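Long-range contacts in penicillin-binding protein PbpB (PDB 6KGU), which cross-links peptidoglycan strands through its penicillin-sensitive transpeptidase domain, building the mycobacterial cell wall from lipid-linked precursors: residues 31-37 with 121-127; 136-140 with 149-153; 354-358 with 408-412; 390-394 with 510-514; 443-447 with 501-507. One frame throughout, in Å; residues are numbered along the deposited sequence.

Interaction 1: residues 31-37 with 121-127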
# COMPACT_ATOMS: atom_id res chain seq x y z
N PHE A 31 3.06 21.49 16.06
CA PHE A 31 2.85 22.93 16.16
C PHE A 31 3.89 23.50 17.12
O PHE A 31 4.49 22.77 17.91
CB PHE A 31 1.42 23.26 16.62
CG PHE A 31 1.12 22.87 18.03
CD1 PHE A 31 1.40 23.73 19.09
CD2 PHE A 31 0.54 21.64 18.31
CE1 PHE A 31 1.12 23.37 20.39
CE2 PHE A 31 0.26 21.26 19.62
CZ PHE A 31 0.54 22.13 20.66
N THR A 32 4.08 24.81 17.04
CA THR A 32 5.14 25.49 17.77
C THR A 32 4.55 26.33 18.90
O THR A 32 3.49 26.95 18.75
CB THR A 32 5.97 26.35 16.82
OG1 THR A 32 6.70 25.48 15.94
CG2 THR A 32 6.93 27.26 17.57
N ILE A 33 5.22 26.33 20.05
CA ILE A 33 4.91 27.25 21.14
C ILE A 33 6.15 28.09 21.44
O ILE A 33 7.29 27.64 21.30
CB ILE A 33 4.43 26.53 22.43
CG1 ILE A 33 5.64 25.92 23.17
CG2 ILE A 33 3.39 25.50 22.10
CD1 ILE A 33 5.28 24.97 24.33
N GLU A 34 5.91 29.33 21.85
CA GLU A 34 7.00 30.21 22.23
C GLU A 34 7.45 29.93 23.65
O GLU A 34 6.63 29.77 24.55
CB GLU A 34 6.58 31.67 22.10
CG GLU A 34 6.90 32.30 20.77
CD GLU A 34 6.82 33.81 20.82
OE1 GLU A 34 7.27 34.41 21.83
OE2 GLU A 34 6.32 34.40 19.84
N ALA A 35 8.76 29.85 23.85
CA ALA A 35 9.32 29.74 25.19
C ALA A 35 10.55 30.63 25.26
O ALA A 35 10.81 31.45 24.37
CB ALA A 35 9.63 28.29 25.54
N ARG A 36 11.34 30.45 26.32
CA ARG A 36 12.52 31.27 26.54
C ARG A 36 13.67 30.42 27.04
O ARG A 36 13.47 29.37 27.67
CB ARG A 36 12.23 32.41 27.53
CG ARG A 36 11.99 33.75 26.86
CD ARG A 36 10.55 33.89 26.38
NE ARG A 36 10.46 34.69 25.17
CZ ARG A 36 9.32 35.17 24.68
NH1 ARG A 36 9.32 35.90 23.57
NH2 ARG A 36 8.18 34.94 25.32
N ALA A 37 14.89 30.87 26.75
CA ALA A 37 16.10 30.22 27.22
C ALA A 37 16.83 31.10 28.23
O ALA A 37 16.65 32.32 28.25
CB ALA A 37 17.01 29.89 26.06
N GLU A 121 17.47 34.50 23.86
CA GLU A 121 16.50 34.28 24.93
C GLU A 121 15.20 33.66 24.42
O GLU A 121 14.70 32.69 25.00
CB GLU A 121 16.21 35.59 25.67
CG GLU A 121 15.30 35.37 26.85
CD GLU A 121 15.40 36.46 27.89
OE1 GLU A 121 14.96 37.59 27.61
OE2 GLU A 121 15.94 36.18 28.99
N ARG A 122 14.61 34.21 23.36
CA ARG A 122 13.41 33.59 22.81
C ARG A 122 13.76 32.24 22.19
O ARG A 122 14.79 32.09 21.52
CB ARG A 122 12.75 34.49 21.76
CG ARG A 122 11.43 33.92 21.24
CD ARG A 122 10.82 34.81 20.18
NE ARG A 122 9.55 34.29 19.67
CZ ARG A 122 9.33 33.96 18.40
NH1 ARG A 122 10.30 34.09 17.51
NH2 ARG A 122 8.14 33.51 18.01
N GLN A 123 12.90 31.25 22.42
CA GLN A 123 13.16 29.89 21.97
C GLN A 123 11.82 29.23 21.65
O GLN A 123 10.99 29.06 22.54
CB GLN A 123 13.90 29.10 23.04
CG GLN A 123 14.38 27.73 22.62
CD GLN A 123 14.83 26.89 23.81
OE1 GLN A 123 14.34 27.06 24.92
NE2 GLN A 123 15.78 25.99 23.57
N ASP A 124 11.62 28.88 20.38
CA ASP A 124 10.39 28.25 19.94
C ASP A 124 10.48 26.74 20.12
O ASP A 124 11.47 26.13 19.72
CB ASP A 124 10.13 28.59 18.47
CG ASP A 124 9.53 29.98 18.30
OD1 ASP A 124 9.59 30.78 19.25
OD2 ASP A 124 9.01 30.27 17.20
N LEU A 125 9.46 26.15 20.75
CA LEU A 125 9.43 24.73 21.05
C LEU A 125 8.44 24.02 20.14
O LEU A 125 7.25 24.36 20.13
CB LEU A 125 9.04 24.49 22.51
CG LEU A 125 9.83 25.23 23.57
CD1 LEU A 125 9.32 24.84 24.96
CD2 LEU A 125 11.32 24.93 23.42
N ARG A 126 8.92 23.04 19.39
CA ARG A 126 8.05 22.23 18.54
C ARG A 126 7.33 21.19 19.39
O ARG A 126 7.96 20.52 20.23
CB ARG A 126 8.86 21.56 17.44
CG ARG A 126 8.03 21.08 16.26
CD ARG A 126 7.33 22.26 15.58
NE ARG A 126 6.84 21.92 14.24
CZ ARG A 126 5.94 22.63 13.56
NH1 ARG A 126 5.44 23.74 14.09
NH2 ARG A 126 5.56 22.22 12.35
N GLN A 127 6.02 21.06 19.20
CA GLN A 127 5.19 20.15 19.97
C GLN A 127 4.65 19.05 19.07
O GLN A 127 4.15 19.34 17.98
CB GLN A 127 4.01 20.89 20.61
CG GLN A 127 4.43 22.08 21.45
CD GLN A 127 5.24 21.66 22.64
OE1 GLN A 127 6.42 21.97 22.75
NE2 GLN A 127 4.62 20.93 23.55
O HOH W 1 3.02 25.99 14.50
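Residues 31-36 run antiparallel to 122-127, the short strand axes 142° apart, and hydrogen-bonded pairs F31-Q127, I33-L125 and A35-Q123 alternate with non-hydrogen-bonded pairs; I33 N to L125 O is 2.8 Å and nearly straight. The face of T32, E34 and R36 is polar, with E34, R36, R122 and D124 in a salt-bridge network. The fully extended R122 chain carries its guanidinium edge to E34, where R122 NH2 meets E34 OE2 at 2.7 Å, a salt bridge whose hydrogen bond is weak, with the carboxylate turned 83° from the guanidinium plane. D124 OD1 sits 3.2 Å above the centre of that guanidinium, where its pull is purely electrostatic, the donors lying in the plane. E34 OE1 pairs in turn with R36 NH1 at 3.1 Å, and the two acids thus probably offset the closeness of R36 and R122. R126 NH1 donates to T32 OG1 (2.8 Å), and a water joins T32 N to NH1, the latter bond weak; NE of R126 also bridges to E152. On the other face, F31 CG lies between its own N and carbonyl carbon (chi1 68°), which brings the ring under Q127 CB, a CH-pi contact 3.8 Å from the centroid. I33, A35 and L125 make an apolar patch beside it. This is an antiparallel pair at one edge of the mixed sheet, 122-127 being its outermost strand, in the dimerisation domain.

Interaction 2: residues 136-140 with 149-153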
# COMPACT_ATOMS: atom_id res chain seq x y z
N ASN A 136 6.42 8.69 11.01
CA ASN A 136 7.08 8.28 9.76
C ASN A 136 6.86 9.31 8.65
O ASN A 136 7.73 9.48 7.78
CB ASN A 136 6.55 6.91 9.32
CG ASN A 136 5.02 6.83 9.36
OD1 ASN A 136 4.38 7.14 10.37
ND2 ASN A 136 4.43 6.44 8.23
N VAL A 137 5.70 9.96 8.66
CA VAL A 137 5.34 10.98 7.68
C VAL A 137 5.78 12.37 8.14
O VAL A 137 6.47 13.09 7.41
CB VAL A 137 3.82 10.92 7.43
CG1 VAL A 137 3.31 12.19 6.75
CG2 VAL A 137 3.45 9.67 6.58
N VAL A 138 5.44 12.72 9.38
CA VAL A 138 5.64 14.08 9.89
C VAL A 138 7.12 14.39 10.01
O VAL A 138 7.58 15.47 9.62
CB VAL A 138 4.92 14.25 11.24
CG1 VAL A 138 5.42 15.50 11.98
CG2 VAL A 138 3.41 14.28 11.06
N GLY A 139 7.89 13.47 10.59
CA GLY A 139 9.31 13.69 10.83
C GLY A 139 9.61 14.35 12.17
O GLY A 139 8.85 14.19 13.13
N GLY A 140 10.71 15.10 12.24
CA GLY A 140 11.13 15.76 13.46
C GLY A 140 11.88 17.06 13.17
O GLY A 140 12.17 17.41 12.03
N LEU A 149 13.95 15.82 9.52
CA LEU A 149 13.62 14.76 8.57
C LEU A 149 12.11 14.75 8.38
O LEU A 149 11.38 15.53 9.02
CB LEU A 149 14.17 13.40 9.02
CG LEU A 149 13.49 12.67 10.19
CD1 LEU A 149 14.10 11.28 10.39
CD2 LEU A 149 13.55 13.45 11.48
N GLY A 150 11.64 13.88 7.49
CA GLY A 150 10.21 13.82 7.23
C GLY A 150 9.71 15.08 6.54
O GLY A 150 10.46 15.86 5.96
N LEU A 151 8.39 15.28 6.64
CA LEU A 151 7.77 16.47 6.04
C LEU A 151 8.27 17.76 6.70
O LEU A 151 8.23 18.82 6.07
CB LEU A 151 6.25 16.39 6.14
CG LEU A 151 5.53 15.40 5.23
CD1 LEU A 151 4.03 15.54 5.39
CD2 LEU A 151 5.92 15.59 3.77
N GLU A 152 8.70 17.70 7.96
CA GLU A 152 9.27 18.90 8.59
C GLU A 152 10.45 19.41 7.79
O GLU A 152 10.66 20.63 7.66
CB GLU A 152 9.72 18.60 10.03
CG GLU A 152 8.61 18.28 11.01
CD GLU A 152 8.00 19.52 11.65
OE1 GLU A 152 7.94 20.59 11.00
OE2 GLU A 152 7.58 19.41 12.81
N ASP A 153 11.23 18.49 7.24
CA ASP A 153 12.38 18.84 6.42
C ASP A 153 11.97 19.16 4.99
O ASP A 153 12.26 20.24 4.48
CB ASP A 153 13.40 17.71 6.45
CG ASP A 153 14.61 18.00 5.61
OD1 ASP A 153 15.19 19.09 5.77
OD2 ASP A 153 14.99 17.13 4.82
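The flat groups that meet are peptides: L151 N approaches V137 O in the plane of that carbonyl, at 3.0 Å, while E152 N comes almost head-on to V138 O, also at 3.0 Å. The last two residues of one short helix thereby hand their carbonyls to the first turn of the next. Between them G139 and G150 let the backbones close to 3.7 Å from CA to CA; G139 has positive phi just after its helix ends, and neither residue has a side chain to hold the chains apart. G139 CA also rests on L149 O at 3.3 Å, a CA-H...O contact. One residue further, G140 and L149 form an antiparallel pair with two weak, long bonds. V137 and L151 run alongside one another, V137 CG1 3.7 Å from L151 CD1. E152 CG, anti to its carbonyl carbon (chi1 -67°), lies 3.3 Å from V138 O, and the bend at chi2 then turns the carboxylate to Y128, R18 and R126. Helices 135-138 and 150-154 meet at the base of the connection formed by strands 140-141 and 147-149, with V138 leaning on L29 and E152 on A30 of strand 28-36, and V137 and L151 facing L358 of the transpeptidase domain.

Interaction 3: residues 354-358 with 408-412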
# COMPACT_ATOMS: atom_id res chain seq x y z
N THR A 354 5.04 7.74 -7.45
CA THR A 354 3.67 8.22 -7.49
C THR A 354 3.58 9.74 -7.48
O THR A 354 2.57 10.28 -7.93
CB THR A 354 2.87 7.69 -6.29
OG1 THR A 354 3.41 8.27 -5.09
CG2 THR A 354 2.92 6.16 -6.20
N GLY A 355 4.62 10.43 -6.98
CA GLY A 355 4.50 11.85 -6.71
C GLY A 355 3.68 12.18 -5.48
O GLY A 355 3.09 13.27 -5.40
N VAL A 356 3.62 11.27 -4.49
CA VAL A 356 2.73 11.44 -3.34
C VAL A 356 3.07 12.67 -2.50
O VAL A 356 2.22 13.15 -1.74
CB VAL A 356 2.76 10.15 -2.48
CG1 VAL A 356 4.17 9.87 -1.99
CG2 VAL A 356 1.79 10.26 -1.30
N GLY A 357 4.28 13.20 -2.62
CA GLY A 357 4.67 14.33 -1.81
C GLY A 357 5.37 13.96 -0.52
O GLY A 357 5.23 14.68 0.49
N LEU A 358 6.09 12.85 -0.50
CA LEU A 358 6.83 12.42 0.67
C LEU A 358 8.30 12.23 0.31
O LEU A 358 8.59 11.69 -0.76
CB LEU A 358 6.26 11.10 1.24
CG LEU A 358 4.88 11.18 1.92
CD1 LEU A 358 4.25 9.81 2.13
CD2 LEU A 358 5.01 11.93 3.23
N PRO A 408 -3.20 8.79 -8.76
CA PRO A 408 -1.96 8.73 -7.98
C PRO A 408 -2.17 9.26 -6.57
O PRO A 408 -2.79 10.32 -6.38
CB PRO A 408 -1.00 9.62 -8.78
CG PRO A 408 -1.51 9.50 -10.20
CD PRO A 408 -3.01 9.50 -10.04
N PRO A 409 -1.72 8.53 -5.56
CA PRO A 409 -2.00 8.93 -4.18
C PRO A 409 -1.30 10.22 -3.81
O PRO A 409 -0.21 10.53 -4.30
CB PRO A 409 -1.46 7.75 -3.35
CG PRO A 409 -0.48 7.09 -4.23
CD PRO A 409 -0.97 7.27 -5.63
N ARG A 410 -1.93 10.98 -2.91
CA ARG A 410 -1.39 12.24 -2.42
C ARG A 410 -1.61 12.29 -0.92
O ARG A 410 -2.63 11.81 -0.41
CB ARG A 410 -2.09 13.46 -3.09
CG ARG A 410 -1.86 13.59 -4.59
CD ARG A 410 -0.42 13.98 -4.85
NE ARG A 410 -0.11 14.21 -6.26
CZ ARG A 410 0.42 13.31 -7.08
NH1 ARG A 410 0.69 12.07 -6.65
NH2 ARG A 410 0.70 13.64 -8.34
N ILE A 411 -0.67 12.91 -0.21
CA ILE A 411 -0.77 13.04 1.23
C ILE A 411 -0.89 14.49 1.68
O ILE A 411 -1.27 14.73 2.84
CB ILE A 411 0.41 12.35 1.95
CG1 ILE A 411 0.07 12.11 3.44
CG2 ILE A 411 1.67 13.18 1.82
CD1 ILE A 411 0.81 10.93 4.06
N ILE A 412 -0.59 15.45 0.82
CA ILE A 412 -0.80 16.87 1.11
C ILE A 412 -2.18 17.23 0.57
O ILE A 412 -2.41 17.16 -0.64
CB ILE A 412 0.27 17.76 0.46
CG1 ILE A 412 1.67 17.19 0.66
CG2 ILE A 412 0.16 19.17 1.05
CD1 ILE A 412 2.09 17.11 2.09
O HOH W 2 1.71 12.04 -10.32
O HOH W 3 0.64 15.29 -1.69
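R410 NH1 is shared by two carbonyls: it donates to T354 O at 2.9 Å across the contact and to P409 O at 3.0 Å in its own segment. The arginine side chain thus bonds a loop of the transpeptidase domain, 354-358, to the approach to strand 412-416. The T354 bond comes from above the carbonyl plane, 41° out of it, and a water reinforces it, donating to T354 O and accepting from R410 NH2 at 2.7 Å. G355 O lies over a face of the guanidinium without bonding to it. The side chain gets there by bending at chi2 (-70°), with CG turned away from its own carbonyl carbon, so that the chain folds back over G355 O. T354 CB lies 3.9 Å from P409 CD, the two side chains crossing at about a right angle, while T354 OG1 bonds to E361 and also takes a weak bond from V356 N. V356 CA makes a CA-H...O contact to P409 O. Deeper in, I411 CG2 touches L358 CG at 3.8 Å. V356 O takes I411 N at 3.3 Å in the carbonyl plane, and a second water donates to that same oxygen while accepting from I412 N at 2.8 Å.

Interaction 4: residues 390-394 with 510-514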
# COMPACT_ATOMS: atom_id res chain seq x y z
N LEU A 390 5.04 -0.48 -1.04
CA LEU A 390 3.70 -0.68 -0.50
C LEU A 390 2.71 0.32 -1.07
O LEU A 390 1.56 -0.03 -1.37
CB LEU A 390 3.74 -0.57 1.04
CG LEU A 390 2.43 -0.99 1.72
CD1 LEU A 390 2.03 -2.37 1.24
CD2 LEU A 390 2.56 -0.98 3.26
N LEU A 391 3.13 1.58 -1.23
CA LEU A 391 2.21 2.59 -1.76
C LEU A 391 1.83 2.29 -3.21
O LEU A 391 0.66 2.41 -3.59
CB LEU A 391 2.83 3.99 -1.64
CG LEU A 391 1.95 5.12 -2.17
CD1 LEU A 391 0.63 5.23 -1.38
CD2 LEU A 391 2.72 6.45 -2.12
N GLN A 392 2.82 1.93 -4.04
CA GLN A 392 2.54 1.52 -5.41
C GLN A 392 1.59 0.32 -5.45
O GLN A 392 0.64 0.29 -6.24
CB GLN A 392 3.85 1.15 -6.12
CG GLN A 392 4.70 2.35 -6.51
CD GLN A 392 6.00 1.93 -7.15
OE1 GLN A 392 6.58 0.92 -6.74
NE2 GLN A 392 6.47 2.70 -8.13
N MET A 393 1.87 -0.70 -4.63
CA MET A 393 1.01 -1.88 -4.58
C MET A 393 -0.42 -1.48 -4.25
O MET A 393 -1.36 -1.85 -4.96
CB MET A 393 1.55 -2.87 -3.54
CG MET A 393 0.77 -4.17 -3.41
SD MET A 393 1.34 -5.14 -1.99
CE MET A 393 0.12 -4.69 -0.75
N THR A 394 -0.59 -0.70 -3.18
CA THR A 394 -1.91 -0.22 -2.80
C THR A 394 -2.53 0.64 -3.89
O THR A 394 -3.75 0.59 -4.11
CB THR A 394 -1.80 0.55 -1.48
OG1 THR A 394 -1.09 -0.26 -0.53
CG2 THR A 394 -3.16 0.86 -0.92
N VAL A 510 -9.06 1.30 0.38
CA VAL A 510 -8.10 0.37 -0.19
C VAL A 510 -7.00 0.19 0.83
O VAL A 510 -6.46 1.18 1.34
CB VAL A 510 -7.56 0.89 -1.54
CG1 VAL A 510 -6.76 -0.19 -2.25
CG2 VAL A 510 -8.72 1.38 -2.42
N ILE A 511 -6.69 -1.06 1.16
CA ILE A 511 -5.77 -1.37 2.24
C ILE A 511 -4.65 -2.25 1.70
O ILE A 511 -4.92 -3.31 1.14
CB ILE A 511 -6.49 -2.07 3.40
CG1 ILE A 511 -7.58 -1.16 3.97
CG2 ILE A 511 -5.45 -2.46 4.49
CD1 ILE A 511 -8.59 -1.87 4.85
N GLY A 512 -3.40 -1.81 1.90
CA GLY A 512 -2.23 -2.62 1.54
C GLY A 512 -1.36 -2.87 2.75
O GLY A 512 -1.12 -1.96 3.55
N ILE A 513 -0.87 -4.10 2.88
CA ILE A 513 -0.12 -4.55 4.06
C ILE A 513 1.09 -5.34 3.59
O ILE A 513 1.00 -6.10 2.62
CB ILE A 513 -0.99 -5.44 4.99
CG1 ILE A 513 -2.17 -4.66 5.57
CG2 ILE A 513 -0.16 -6.07 6.14
CD1 ILE A 513 -3.30 -5.58 6.00
N MET A 514 2.22 -5.20 4.28
CA MET A 514 3.35 -6.07 4.03
C MET A 514 4.00 -6.44 5.36
O MET A 514 4.11 -5.61 6.27
CB MET A 514 4.39 -5.43 3.09
CG MET A 514 5.54 -6.37 2.75
SD MET A 514 6.88 -6.35 3.98
CE MET A 514 7.74 -4.87 3.44
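The T394 side chain points from helix 390-401 toward G512, and its CB splits into two branches with different tasks. OG1, turned away from the carbonyl carbon (chi1 -51°), donates back to L390 O at 2.8 Å while lying 3.3 Å from G512 CA, so the buried hydroxyl is satisfied within the helix and needs nothing from the strand. L390 O is gripped twice, since T394 N also donates to it and arrives from the opposite face of the carbonyl plane. CG2, the other branch, slides past V510 and ends 4.0 Å from its CG1, close to G512 N as well. Because G512 has no side chain, the threonine can settle directly on the strand backbone. L390 extends to the same glycine: CD1 rests on G512 C at 3.7 Å and near I513 N, while CD2 faces G512 O at 3.8 Å. M393 turns at chi3 (98°), laying CE against I513 O at 3.8 Å. I511 and I513 point away, toward helix 531-544. Helix 390-401 on one face of the antiparallel sheet and helix 531-544 on the other give the layered arrangement of penicillin-recognising transpeptidases; M393 is about 10 Å, side chain to side chain, from S269, the probable acyl-ester serine.

Interaction 5: residues 443-447 with 501-507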
# COMPACT_ATOMS: atom_id res chain seq x y z
N ARG A 443 -12.97 -6.87 -9.18
CA ARG A 443 -13.36 -6.76 -7.77
C ARG A 443 -14.21 -7.94 -7.33
O ARG A 443 -14.00 -8.50 -6.24
CB ARG A 443 -14.16 -5.46 -7.52
CG ARG A 443 -13.38 -4.18 -7.65
CD ARG A 443 -14.07 -3.03 -6.89
NE ARG A 443 -15.45 -2.75 -7.29
CZ ARG A 443 -15.81 -1.84 -8.19
NH1 ARG A 443 -14.89 -1.14 -8.84
NH2 ARG A 443 -17.08 -1.63 -8.46
N GLN A 444 -15.21 -8.31 -8.14
CA GLN A 444 -16.06 -9.44 -7.78
C GLN A 444 -15.25 -10.73 -7.73
O GLN A 444 -15.40 -11.53 -6.80
CB GLN A 444 -17.23 -9.56 -8.76
CG GLN A 444 -18.31 -8.51 -8.55
CD GLN A 444 -18.96 -8.60 -7.16
OE1 GLN A 444 -19.24 -9.68 -6.66
NE2 GLN A 444 -19.17 -7.46 -6.55
N MET A 445 -14.38 -10.95 -8.73
CA MET A 445 -13.53 -12.13 -8.75
C MET A 445 -12.69 -12.24 -7.48
O MET A 445 -12.56 -13.32 -6.90
CB MET A 445 -12.59 -12.11 -9.96
CG MET A 445 -13.07 -12.87 -11.17
SD MET A 445 -11.72 -13.29 -12.31
CE MET A 445 -11.02 -11.67 -12.63
N LEU A 446 -12.07 -11.13 -7.07
CA LEU A 446 -11.19 -11.18 -5.91
C LEU A 446 -11.95 -11.36 -4.59
O LEU A 446 -11.31 -11.53 -3.55
CB LEU A 446 -10.31 -9.92 -5.86
CG LEU A 446 -9.30 -9.78 -7.02
CD1 LEU A 446 -8.48 -8.49 -6.89
CD2 LEU A 446 -8.38 -11.00 -7.10
N ARG A 447 -13.28 -11.36 -4.62
CA ARG A 447 -14.05 -11.83 -3.47
C ARG A 447 -13.77 -13.30 -3.19
O ARG A 447 -13.88 -13.75 -2.04
CB ARG A 447 -15.56 -11.64 -3.69
CG ARG A 447 -16.02 -10.19 -3.66
CD ARG A 447 -17.52 -10.09 -3.99
NE ARG A 447 -18.36 -10.77 -3.00
CZ ARG A 447 -19.66 -11.04 -3.17
NH1 ARG A 447 -20.30 -10.69 -4.29
NH2 ARG A 447 -20.32 -11.65 -2.21
N ILE A 501 -9.92 -4.36 -0.89
CA ILE A 501 -10.85 -3.26 -1.14
C ILE A 501 -12.07 -3.48 -0.26
O ILE A 501 -12.62 -4.59 -0.21
CB ILE A 501 -11.25 -3.20 -2.63
CG1 ILE A 501 -10.01 -2.95 -3.51
CG2 ILE A 501 -12.34 -2.17 -2.87
CD1 ILE A 501 -10.23 -3.23 -5.02
N ALA A 502 -12.46 -2.44 0.47
CA ALA A 502 -13.72 -2.44 1.24
C ALA A 502 -14.68 -1.39 0.65
O ALA A 502 -14.43 -0.19 0.76
CB ALA A 502 -13.45 -2.15 2.70
N THR A 503 -15.75 -1.81 -0.04
CA THR A 503 -16.02 -3.18 -0.42
C THR A 503 -16.12 -3.28 -1.95
O THR A 503 -16.04 -2.28 -2.65
CB THR A 503 -17.35 -3.67 0.14
OG1 THR A 503 -18.38 -2.84 -0.40
CG2 THR A 503 -17.37 -3.57 1.66
N ALA A 504 -16.35 -4.50 -2.44
CA ALA A 504 -16.40 -4.71 -3.89
C ALA A 504 -17.58 -3.99 -4.52
O ALA A 504 -17.47 -3.42 -5.61
CB ALA A 504 -16.46 -6.20 -4.20
N ASP A 505 -18.74 -4.01 -3.85
CA ASP A 505 -19.91 -3.40 -4.44
C ASP A 505 -19.95 -1.90 -4.18
O ASP A 505 -20.59 -1.17 -4.94
CB ASP A 505 -21.17 -4.07 -3.91
CG ASP A 505 -21.31 -3.92 -2.40
OD1 ASP A 505 -20.37 -4.28 -1.65
OD2 ASP A 505 -22.35 -3.41 -1.97
N ASN A 506 -19.26 -1.43 -3.15
CA ASN A 506 -19.15 -0.00 -2.86
C ASN A 506 -17.74 0.31 -2.35
O ASN A 506 -17.50 0.37 -1.14
CB ASN A 506 -20.21 0.43 -1.84
CG ASN A 506 -20.23 1.93 -1.63
OD1 ASN A 506 -19.69 2.68 -2.43
ND2 ASN A 506 -20.83 2.36 -0.54
N PRO A 507 -16.78 0.50 -3.26
CA PRO A 507 -15.40 0.76 -2.83
C PRO A 507 -15.28 2.07 -2.08
O PRO A 507 -15.59 3.14 -2.60
CB PRO A 507 -14.61 0.77 -4.15
CG PRO A 507 -15.44 -0.09 -5.07
CD PRO A 507 -16.87 0.29 -4.71
O HOH W 4 -19.96 -1.77 -7.45
O HOH W 5 -18.24 -5.24 -8.06
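R443 runs out with chi2 near extended (-158°) and then turns at chi3 (-57°), a bend that delivers NE to A504 O at 2.7 Å. The bond sits on a lone pair of the carbonyl, in its plane, with the oxygen tilted slightly from the guanidinium. P507 CG lies 3.4 Å above one face of that guanidinium, toward its rim, the proline crossing the arginine at about a right angle. Two waters widen the grip: one donates to A504 O and accepts from Q444 NE2 at 2.8 Å, the other donates to D505 O and accepts weakly from R443 NH2. Q444 bends at chi2 (-62°) so that its OE1 takes R447 NH1 at 2.8 Å, in the plane of the guanidinium, and this pairing ties together the two side chains that both touch A504 CB. Q444 NE2, which also bonds to Q471, stands 3.8 Å from A504 CB, and R447 CD 4.0 Å. R443 NH1 is held by D403 and by I400 O of helix 390-401. The end of helix 436-445 is thereby pinned to the turn that follows strand 493-502, while I501 and P507 lean on helix 390-401 and L446 and R447 touch strand 473-483.

From the N terminus, interaction 1 closes a long loop, nearly all of it not modelled, and interaction 2 follows with a short one of eight residues; R126 of the first and E152 of the second join them by a salt bridge. Both belong to the dimerisation domain. Interaction 3 opens in the transpeptidase domain but packs on interaction 2, V137 meeting L358 and I411, and L151 meeting G357 and L358, so the two domains are linked there. Interactions 3 and 4 cross: along the chain, helix 390-401 comes between the segments of interaction 3, and L391 touches T354, V356 and P409. Interaction 5 nests inside the loop closed by 4; strands 493-502 and 509-516 are neighbours in one sheet.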